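Local coordinates for protein adenosylmethionine-8-amino-7-oxononanoate aminotransferase (Methanocaldococcus jannaschii, PDB 6ZHK) that probably transfers an amino group from S-adenosylmethionine to 8-amino-7-oxononanoate with the help of pyridoxal phosphate, a step of biotin biosynthesis, at residues A[69-74]-A[357-362]; A[102-107]-A[351-356]; A[212-217]-A[252-257]. All blocks are in the same frame, centred on the assembly; numbering follows the deposited sequence. Where two conformers were deposited one is given.

Overall arrangement
Contacts 1 and 2 are neighbours, with centres 12 Å apart, because both draw on helix 343-358: contact 2 uses its side at 351-356 and contact 1 its C-terminal end. They touch directly. Ala351 CB packs 3.5 Å from Glu73 O, and Val361 N probably hydrogen-bonds to Phe356 O at 3.2 Å. Contact 3 is a separate patch, its centre 37 Å from that of contact 1 and 32 Å from that of contact 2, with nearest atoms about 16 and 18 Å away. All three lie away from the predicted cofactor and substrate sites. Contact 2 includes Val106, whose carbonyl oxygen binds a magnesium ion in this crystal structure.

Contact 1 of 3, residues A[69-74]-A[357-362]; sequences HSRKEI and EKENVI
Arg71 reaches from the start of helix 72-82 toward Glu359, which lies just past the end of helix 343-358, and its NH2 stops 4.0 Å from Glu359 CG. The arginine can be followed outward. CB points at the opposite segment, while the backbone N behind it is hydrogen-bonded to the hydroxyl of Tyr307. Arg71 CG lies over the CD1 methyl of Ile355, a residue of helix 343-358. The bend at chi2 (79°) turns the chain toward Glu73, and past CD comes NE, which also lies over the Ile355 methyl. Arg71 NE donates to Glu73 OE1 at 2.9 Å. Arg71 NH2 donates to Glu73 OE2 at 3.1 Å, nearly straight (N-H...O 172°). Glu73 is thus gripped side-on by two nitrogens, one for each carboxylate oxygen. Both oxygens are met on their syn side and lie close to the guanidinium plane, although the nitrogens sit well out of the carboxylate plane.

At the tip, the aliphatic CG of Glu359 approaches the guanidinium edge near its plane. The Glu359 chain is also bent at chi2; its OE2 lies 4.6 Å from Arg71 NH2, too far for a salt bridge. The two planar groups are turned 38° apart. Glu359 OE2 also lies 4.5 Å from Glu73 OE2, so two acidic groups are gathered about one arginine.

Only 56 Å² is buried between the segments, and no hydrogen bond crosses, so this is a light surface contact between a helix start and a helix end. Its chemistry is divided unequally: Arg71 is committed to Glu73 by a bidentate salt bridge that fixes the guanidinium. The arginine probably offsets part of the repulsion between the two carboxylates, while Glu359 feels its charge only at longer range.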
loop_
_atom_site.group_PDB
_atom_site.type_symbol
_atom_site.label_atom_id
_atom_site.label_comp_id
_atom_site.label_asym_id
_atom_site.label_seq_id
_atom_site.Cartn_x
_atom_site.Cartn_y
_atom_site.Cartn_z
ATOM N N HIS A 69 18.611 13.662 2.088
ATOM C CA HIS A 69 17.701 13.918 0.993
ATOM C C HIS A 69 18.408 14.141 -0.339
ATOM O O HIS A 69 17.727 14.460 -1.334
ATOM C CB HIS A 69 16.790 15.111 1.329
ATOM C CG HIS A 69 15.874 14.817 2.458
ATOM N ND1 HIS A 69 14.691 14.064 2.281
ATOM C CD2 HIS A 69 15.973 15.099 3.779
ATOM C CE1 HIS A 69 14.069 14.014 3.436
ATOM N NE2 HIS A 69 14.848 14.596 4.381
ATOM N N SER A 70 19.734 13.935 -0.386
ATOM C CA SER A 70 20.427 14.135 -1.663
ATOM C C SER A 70 21.525 13.078 -1.821
ATOM O O SER A 70 22.659 13.345 -2.217
ATOM C CB SER A 70 20.967 15.563 -1.748
ATOM O OG SER A 70 21.864 15.764 -0.654
ATOM N N ARG A 71 21.168 11.836 -1.526
ATOM C CA ARG A 71 22.157 10.777 -1.544
ATOM C C ARG A 71 22.292 10.271 -2.973
ATOM O O ARG A 71 21.358 9.690 -3.500
ATOM C CB ARG A 71 21.775 9.650 -0.583
ATOM C CG ARG A 71 22.863 8.596 -0.482
ATOM C CD ARG A 71 23.950 9.118 0.433
ATOM N NE ARG A 71 25.092 8.245 0.197
ATOM C CZ ARG A 71 25.977 7.906 1.127
ATOM N NH1 ARG A 71 25.846 8.369 2.359
ATOM N NH2 ARG A 71 27.000 7.110 0.817
ATOM N N LYS A 72 23.468 10.487 -3.599
ATOM C CA LYS A 72 23.589 10.323 -5.047
ATOM C C LYS A 72 23.361 8.889 -5.517
ATOM O O LYS A 72 22.735 8.701 -6.563
ATOM C CB LYS A 72 24.951 10.803 -5.579
ATOM C CG LYS A 72 25.140 12.318 -5.527
ATOM N N GLU A 73 23.859 7.897 -4.756
ATOM C CA GLU A 73 23.774 6.516 -5.235
ATOM C C GLU A 73 22.305 6.103 -5.420
ATOM O O GLU A 73 21.977 5.333 -6.338
ATOM C CB GLU A 73 24.374 5.551 -4.217
ATOM C CG GLU A 73 25.884 5.711 -3.995
ATOM C CD GLU A 73 26.236 6.627 -2.841
ATOM O OE1 GLU A 73 25.521 7.604 -2.620
ATOM O OE2 GLU A 73 27.208 6.331 -2.132
ATOM N N ILE A 74 21.441 6.556 -4.499
ATOM C CA ILE A 74 20.060 6.128 -4.530
ATOM C C ILE A 74 19.371 6.870 -5.676
ATOM O O ILE A 74 18.614 6.273 -6.450
ATOM C CB ILE A 74 19.355 6.382 -3.173
ATOM C CG1 ILE A 74 20.146 5.776 -2.010
ATOM C CG2 ILE A 74 17.951 5.799 -3.199
ATOM C CD1 ILE A 74 19.493 6.101 -0.654
ATOM N N GLU A 357 26.800 -1.769 2.951
ATOM C CA GLU A 357 27.920 -2.664 2.820
ATOM C C GLU A 357 29.205 -1.883 2.547
ATOM O O GLU A 357 30.213 -2.093 3.231
ATOM C CB GLU A 357 27.602 -3.635 1.692
ATOM C CG GLU A 357 28.589 -4.777 1.652
ATOM C CD GLU A 357 28.054 -5.906 0.803
ATOM O OE1 GLU A 357 28.085 -5.748 -0.435
ATOM O OE2 GLU A 357 27.591 -6.914 1.383
ATOM N N LYS A 358 29.154 -0.977 1.561
ATOM C CA LYS A 358 30.342 -0.257 1.112
ATOM C C LYS A 358 30.806 0.796 2.125
ATOM O O LYS A 358 31.992 1.130 2.131
ATOM C CB LYS A 358 30.120 0.328 -0.289
ATOM N N GLU A 359 29.918 1.360 2.976
ATOM C CA GLU A 359 30.359 2.414 3.889
ATOM C C GLU A 359 30.382 1.936 5.344
ATOM O O GLU A 359 30.532 2.744 6.288
ATOM C CB GLU A 359 29.553 3.715 3.723
ATOM C CG GLU A 359 29.451 4.251 2.280
ATOM C CD GLU A 359 30.674 4.254 1.340
ATOM O OE1 GLU A 359 31.818 4.290 1.822
ATOM O OE2 GLU A 359 30.493 4.252 0.109
ATOM N N ASN A 360 30.165 0.632 5.553
ATOM C CA ASN A 360 30.259 0.087 6.893
ATOM C C ASN A 360 29.369 0.884 7.877
ATOM O O ASN A 360 29.768 1.263 8.988
ATOM C CB ASN A 360 31.738 -0.079 7.255
ATOM C CG ASN A 360 32.040 -1.113 8.326
ATOM O OD1 ASN A 360 31.282 -2.064 8.557
ATOM N ND2 ASN A 360 33.165 -0.941 8.998
ATOM N N VAL A 361 28.097 1.061 7.476
ATOM C CA VAL A 361 27.193 1.926 8.198
ATOM C C VAL A 361 26.993 1.511 9.657
ATOM O O VAL A 361 26.999 2.373 10.554
ATOM C CB VAL A 361 25.857 2.061 7.431
ATOM C CG1 VAL A 361 24.872 2.841 8.272
ATOM C CG2 VAL A 361 26.126 2.768 6.098
ATOM N N ILE A 362 26.729 0.218 9.904
ATOM C CA ILE A 362 26.344 -0.190 11.251
ATOM C C ILE A 362 27.524 0.016 12.206
ATOM O O ILE A 362 27.309 0.505 13.315
ATOM C CB ILE A 362 25.787 -1.635 11.286
ATOM C CG1 ILE A 362 24.557 -1.764 10.375
ATOM C CG2 ILE A 362 25.538 -2.173 12.717
ATOM C CD1 ILE A 362 23.466 -0.847 10.733
#

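Contact 2 of 3, residues A[102-107]-A[351-356]; sequences AKKLVD and ATLEIF. With MG (magnesium ion), chain C.
Leu353 pushes its CD1 methyl against the side of helix 96-108, where it lies 3.7 Å from Lys104 CB and 4.1 Å from Leu105 CD2. With CG set beside the backbone N (chi1 -73°) and CD1 extending the chain, this one methyl makes both contacts. The Leu105 side chain crosses that of Leu353 at about a right angle, and the two side chains come within 4.5 Å through just this methyl pair. Lys104 contributes the hydrocarbon at its root, and the rest of its chain runs on to the exposed surface. No hydrogen bond spans the segments. The CA atoms of Lys104 and Leu353 are 7.9 Å apart, and 132 Å² is buried in all, 60 Å² of it on Leu353.

Within helix 96-108, Lys103 NZ and Asp107 OD2 form a salt bridge one turn apart, at 3.0 Å. Near the end of that helix the Val106 carbonyl oxygen binds magnesium at 2.2 Å. Thr109 OG1, the carbonyls of Pro110 and Leu113, and a water also ligate the ion.

Leu101 and Ile108 enlarge the apolar patch around Leu353 on helix 96-108. Leu105 also packs on Tyr118 of strand 115-119, and Val106 touches Tyr20 of the second subunit. Helix 96-108 therefore sits between the subunit interface, an outermost strand of the seven-stranded sheet and helix 343-358, whose Thr352 and Ile355 turn instead to helix 72-82.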
loop_
_atom_site.group_PDB
_atom_site.type_symbol
_atom_site.label_atom_id
_atom_site.label_comp_id
_atom_site.label_asym_id
_atom_site.label_seq_id
_atom_site.Cartn_x
_atom_site.Cartn_y
_atom_site.Cartn_z
ATOM N N ALA A 102 15.921 -9.509 -3.992
ATOM C CA ALA A 102 15.376 -10.551 -3.106
ATOM C C ALA A 102 16.566 -11.359 -2.560
ATOM O O ALA A 102 16.602 -11.719 -1.404
ATOM C CB ALA A 102 14.368 -11.457 -3.806
ATOM N N LYS A 103 17.544 -11.641 -3.421
ATOM C CA LYS A 103 18.715 -12.371 -2.943
ATOM C C LYS A 103 19.447 -11.549 -1.870
ATOM O O LYS A 103 19.888 -12.089 -0.862
ATOM C CB LYS A 103 19.622 -12.700 -4.123
ATOM C CG LYS A 103 20.965 -13.347 -3.711
ATOM C CD LYS A 103 21.673 -13.987 -4.914
ATOM C CE LYS A 103 23.099 -14.435 -4.627
ATOM N NZ LYS A 103 23.221 -15.002 -3.270
ATOM N N LYS A 104 19.608 -10.247 -2.075
ATOM C CA LYS A 104 20.312 -9.465 -1.067
ATOM C C LYS A 104 19.572 -9.484 0.270
ATOM O O LYS A 104 20.192 -9.554 1.332
ATOM C CB LYS A 104 20.458 -8.006 -1.501
ATOM C CG LYS A 104 21.390 -7.704 -2.675
ATOM C CD LYS A 104 22.846 -8.108 -2.508
ATOM C CE LYS A 104 23.737 -7.347 -3.493
ATOM N NZ LYS A 104 24.969 -8.120 -3.754
ATOM N N LEU A 105 18.237 -9.338 0.232
ATOM C CA LEU A 105 17.424 -9.316 1.450
ATOM C C LEU A 105 17.515 -10.646 2.199
ATOM O O LEU A 105 17.648 -10.618 3.408
ATOM C CB LEU A 105 15.955 -9.000 1.111
ATOM C CG LEU A 105 15.723 -7.533 0.756
ATOM C CD1 LEU A 105 14.310 -7.315 0.207
ATOM C CD2 LEU A 105 16.026 -6.583 1.909
ATOM N N VAL A 106 17.482 -11.792 1.486
ATOM C CA VAL A 106 17.583 -13.095 2.120
ATOM C C VAL A 106 18.959 -13.199 2.792
ATOM O O VAL A 106 19.041 -13.666 3.951
ATOM C CB VAL A 106 17.271 -14.213 1.091
ATOM C CG1 VAL A 106 17.690 -15.612 1.561
ATOM C CG2 VAL A 106 15.743 -14.226 0.728
ATOM N N ASP A 107 19.990 -12.756 2.030
ATOM C CA ASP A 107 21.384 -12.861 2.493
ATOM C C ASP A 107 21.652 -11.978 3.711
ATOM O O ASP A 107 22.457 -12.364 4.540
ATOM C CB ASP A 107 22.404 -12.591 1.372
ATOM C CG ASP A 107 22.456 -13.707 0.344
ATOM O OD1 ASP A 107 21.881 -14.840 0.633
ATOM O OD2 ASP A 107 23.000 -13.448 -0.744
ATOM N N ALA A 351 20.352 0.220 -4.103
ATOM C CA ALA A 351 21.360 1.230 -3.803
ATOM C C ALA A 351 21.548 1.381 -2.296
ATOM O O ALA A 351 22.686 1.528 -1.829
ATOM C CB ALA A 351 21.038 2.583 -4.399
ATOM N N THR A 352 20.420 1.363 -1.559
ATOM C CA THR A 352 20.460 1.499 -0.118
ATOM C C THR A 352 21.354 0.421 0.482
ATOM O O THR A 352 22.224 0.740 1.328
ATOM C CB THR A 352 19.068 1.588 0.513
ATOM O OG1 THR A 352 18.443 2.735 -0.050
ATOM C CG2 THR A 352 19.062 1.799 2.019
ATOM N N LEU A 353 21.106 -0.842 0.109
ATOM C CA LEU A 353 21.858 -1.917 0.749
ATOM C C LEU A 353 23.330 -1.794 0.395
ATOM O O LEU A 353 24.204 -2.161 1.194
ATOM C CB LEU A 353 21.350 -3.285 0.307
ATOM C CG LEU A 353 19.995 -3.657 0.900
ATOM C CD1 LEU A 353 19.420 -4.907 0.234
ATOM C CD2 LEU A 353 20.132 -3.827 2.392
ATOM N N GLU A 354 23.581 -1.356 -0.825
ATOM C CA GLU A 354 24.965 -1.176 -1.274
ATOM C C GLU A 354 25.709 -0.149 -0.424
ATOM O O GLU A 354 26.872 -0.379 -0.075
ATOM C CB GLU A 354 25.010 -0.808 -2.761
ATOM C CG GLU A 354 25.159 -1.995 -3.688
ATOM C CD GLU A 354 24.647 -1.778 -5.110
ATOM O OE1 GLU A 354 24.496 -0.596 -5.527
ATOM O OE2 GLU A 354 24.362 -2.798 -5.796
ATOM N N ILE A 355 25.028 0.957 -0.056
ATOM C CA ILE A 355 25.593 1.931 0.863
ATOM C C ILE A 355 25.922 1.245 2.202
ATOM O O ILE A 355 27.049 1.408 2.703
ATOM C CB ILE A 355 24.715 3.179 1.041
ATOM C CG1 ILE A 355 24.658 4.007 -0.235
ATOM C CG2 ILE A 355 25.203 4.007 2.238
ATOM C CD1 ILE A 355 23.501 4.953 -0.293
ATOM N N PHE A 356 25.008 0.394 2.715
ATOM C CA PHE A 356 25.247 -0.263 3.995
ATOM C C PHE A 356 26.578 -0.999 4.020
ATOM O O PHE A 356 27.323 -0.886 5.007
ATOM C CB PHE A 356 24.119 -1.212 4.457
ATOM C CG PHE A 356 23.039 -0.473 5.228
ATOM C CD1 PHE A 356 23.156 -0.301 6.588
ATOM C CD2 PHE A 356 21.957 0.119 4.587
ATOM C CE1 PHE A 356 22.195 0.368 7.318
ATOM C CE2 PHE A 356 21.000 0.807 5.314
ATOM C CZ PHE A 356 21.122 0.953 6.681
HETATM MG MG MG C . 17.811 -14.592 5.533
HETATM O O HOH W 1 18.892 -16.282 4.833
#

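Contact 3 of 3, residues A[212-217]-A[252-257]; sequences ECLNEM and EGVAKA
Val254 projects its CG2 methyl between Leu214 and Met217, and both side chains meet it at an oblique angle. Met217 CG, not the sulfur, lies 3.6 Å from Val254 CG2. Leu214 CD1 stands 4.0 Å from Val254 CG2 and 4.2 Å from the backbone C of Gly253, so it rests partly on main chain. Leu214 and Met217 lie one helical turn apart. Each has CG opposite its own backbone N (chi1 178° and 169°), which sends the two chains out toward the neighbouring helix. The CA atoms of Leu214 and Gly253 are 7.2 Å apart.

The axes of the two short segments run nearly parallel, 20° apart, with a closest approach of 9.9 Å. Both helices belong to the layer flanking the seven-stranded sheet of this class-III aminotransferase. Met217 also packs on Ile149 and Val151 of strand 147-151, and helix 250-261 links the parallel strands 228-234 and 265-268 in a beta-alpha-beta crossover. Glu216 and Glu252 find polar partners in Asn186 and Asn285.

Methyl and methylene contacts, with the leucine methyl against the Gly253 backbone, bury 152 Å². With no polar bond between the segments, apolar van der Waals packing alone holds the helices together here.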
loop_
_atom_site.group_PDB
_atom_site.type_symbol
_atom_site.label_atom_id
_atom_site.label_comp_id
_atom_site.label_asym_id
_atom_site.label_seq_id
_atom_site.Cartn_x
_atom_site.Cartn_y
_atom_site.Cartn_z
ATOM N N GLU A 212 7.287 -9.954 35.239
ATOM C CA GLU A 212 5.856 -10.029 35.500
ATOM C C GLU A 212 5.094 -9.936 34.173
ATOM O O GLU A 212 4.153 -10.704 33.906
ATOM C CB GLU A 212 5.462 -8.770 36.282
ATOM C CG GLU A 212 4.682 -8.995 37.561
ATOM C CD GLU A 212 3.309 -9.612 37.390
ATOM O OE1 GLU A 212 2.625 -9.300 36.387
ATOM O OE2 GLU A 212 2.917 -10.394 38.277
ATOM N N CYS A 213 5.534 -8.978 33.358
ATOM C CA CYS A 213 4.906 -8.723 32.070
ATOM C C CYS A 213 5.277 -9.808 31.047
ATOM O O CYS A 213 4.406 -10.231 30.287
ATOM C CB CYS A 213 5.194 -7.314 31.558
ATOM S SG CYS A 213 4.049 -6.054 32.179
ATOM N N LEU A 214 6.534 -10.290 31.034
ATOM C CA LEU A 214 6.862 -11.401 30.145
ATOM C C LEU A 214 6.011 -12.634 30.491
ATOM O O LEU A 214 5.387 -13.244 29.603
ATOM C CB LEU A 214 8.365 -11.702 30.220
ATOM C CG LEU A 214 8.814 -12.880 29.378
ATOM C CD1 LEU A 214 8.302 -12.788 27.913
ATOM C CD2 LEU A 214 10.337 -13.048 29.472
ATOM N N ASN A 215 5.966 -12.986 31.792
ATOM C CA ASN A 215 5.188 -14.126 32.261
ATOM C C ASN A 215 3.717 -13.975 31.856
ATOM O O ASN A 215 3.071 -14.954 31.523
ATOM C CB ASN A 215 5.359 -14.380 33.775
ATOM C CG ASN A 215 6.591 -15.185 34.160
ATOM O OD1 ASN A 215 7.071 -16.030 33.378
ATOM N ND2 ASN A 215 7.101 -14.929 35.364
ATOM N N GLU A 216 3.183 -12.759 31.882
ATOM C CA GLU A 216 1.797 -12.537 31.511
ATOM C C GLU A 216 1.594 -12.973 30.051
ATOM O O GLU A 216 0.617 -13.665 29.758
ATOM C CB GLU A 216 1.417 -11.074 31.733
ATOM C CG GLU A 216 0.137 -10.717 31.001
ATOM C CD GLU A 216 -0.068 -9.285 30.504
ATOM O OE1 GLU A 216 0.874 -8.437 30.608
ATOM O OE2 GLU A 216 -1.199 -9.010 30.063
ATOM N N MET A 217 2.530 -12.556 29.168
ATOM C CA MET A 217 2.463 -12.825 27.733
ATOM C C MET A 217 2.651 -14.317 27.456
ATOM O O MET A 217 1.993 -14.925 26.604
ATOM C CB MET A 217 3.512 -11.998 26.976
ATOM C CG MET A 217 3.654 -12.434 25.531
ATOM S SD MET A 217 2.114 -12.150 24.590
ATOM C CE MET A 217 2.405 -10.505 23.926
ATOM N N GLU A 252 12.911 -12.279 23.072
ATOM C CA GLU A 252 13.471 -13.623 23.114
ATOM C C GLU A 252 12.547 -14.585 23.862
ATOM O O GLU A 252 12.391 -15.687 23.413
ATOM C CB GLU A 252 14.872 -13.646 23.763
ATOM C CG GLU A 252 15.891 -12.820 22.984
ATOM C CD GLU A 252 16.089 -11.352 23.372
ATOM O OE1 GLU A 252 15.126 -10.647 23.779
ATOM O OE2 GLU A 252 17.214 -10.891 23.238
ATOM N N GLY A 253 11.993 -14.202 25.009
ATOM C CA GLY A 253 11.127 -15.114 25.751
ATOM C C GLY A 253 9.816 -15.360 25.001
ATOM O O GLY A 253 9.277 -16.475 24.998
ATOM N N VAL A 254 9.298 -14.329 24.322
ATOM C CA VAL A 254 8.080 -14.552 23.537
ATOM C C VAL A 254 8.373 -15.514 22.382
ATOM O O VAL A 254 7.653 -16.470 22.139
ATOM C CB VAL A 254 7.496 -13.219 23.031
ATOM C CG1 VAL A 254 6.419 -13.467 21.980
ATOM C CG2 VAL A 254 6.986 -12.334 24.158
ATOM N N ALA A 255 9.445 -15.265 21.652
ATOM C CA ALA A 255 9.812 -16.163 20.570
ATOM C C ALA A 255 9.954 -17.595 21.070
ATOM O O ALA A 255 9.569 -18.543 20.390
ATOM C CB ALA A 255 11.082 -15.657 19.916
ATOM N N LYS A 256 10.566 -17.774 22.246
ATOM C CA LYS A 256 10.788 -19.136 22.699
ATOM C C LYS A 256 9.426 -19.755 23.003
ATOM O O LYS A 256 9.193 -20.915 22.681
ATOM C CB LYS A 256 11.668 -19.101 23.953
ATOM C CG LYS A 256 11.864 -20.415 24.709
ATOM C CD LYS A 256 12.850 -20.154 25.856
ATOM C CE LYS A 256 13.497 -21.363 26.519
ATOM N NZ LYS A 256 12.550 -22.052 27.411
ATOM N N ALA A 257 8.529 -18.972 23.613
ATOM C CA ALA A 257 7.187 -19.440 23.927
ATOM C C ALA A 257 6.419 -19.788 22.646
ATOM O O ALA A 257 5.715 -20.801 22.618
ATOM C CB ALA A 257 6.472 -18.401 24.754
#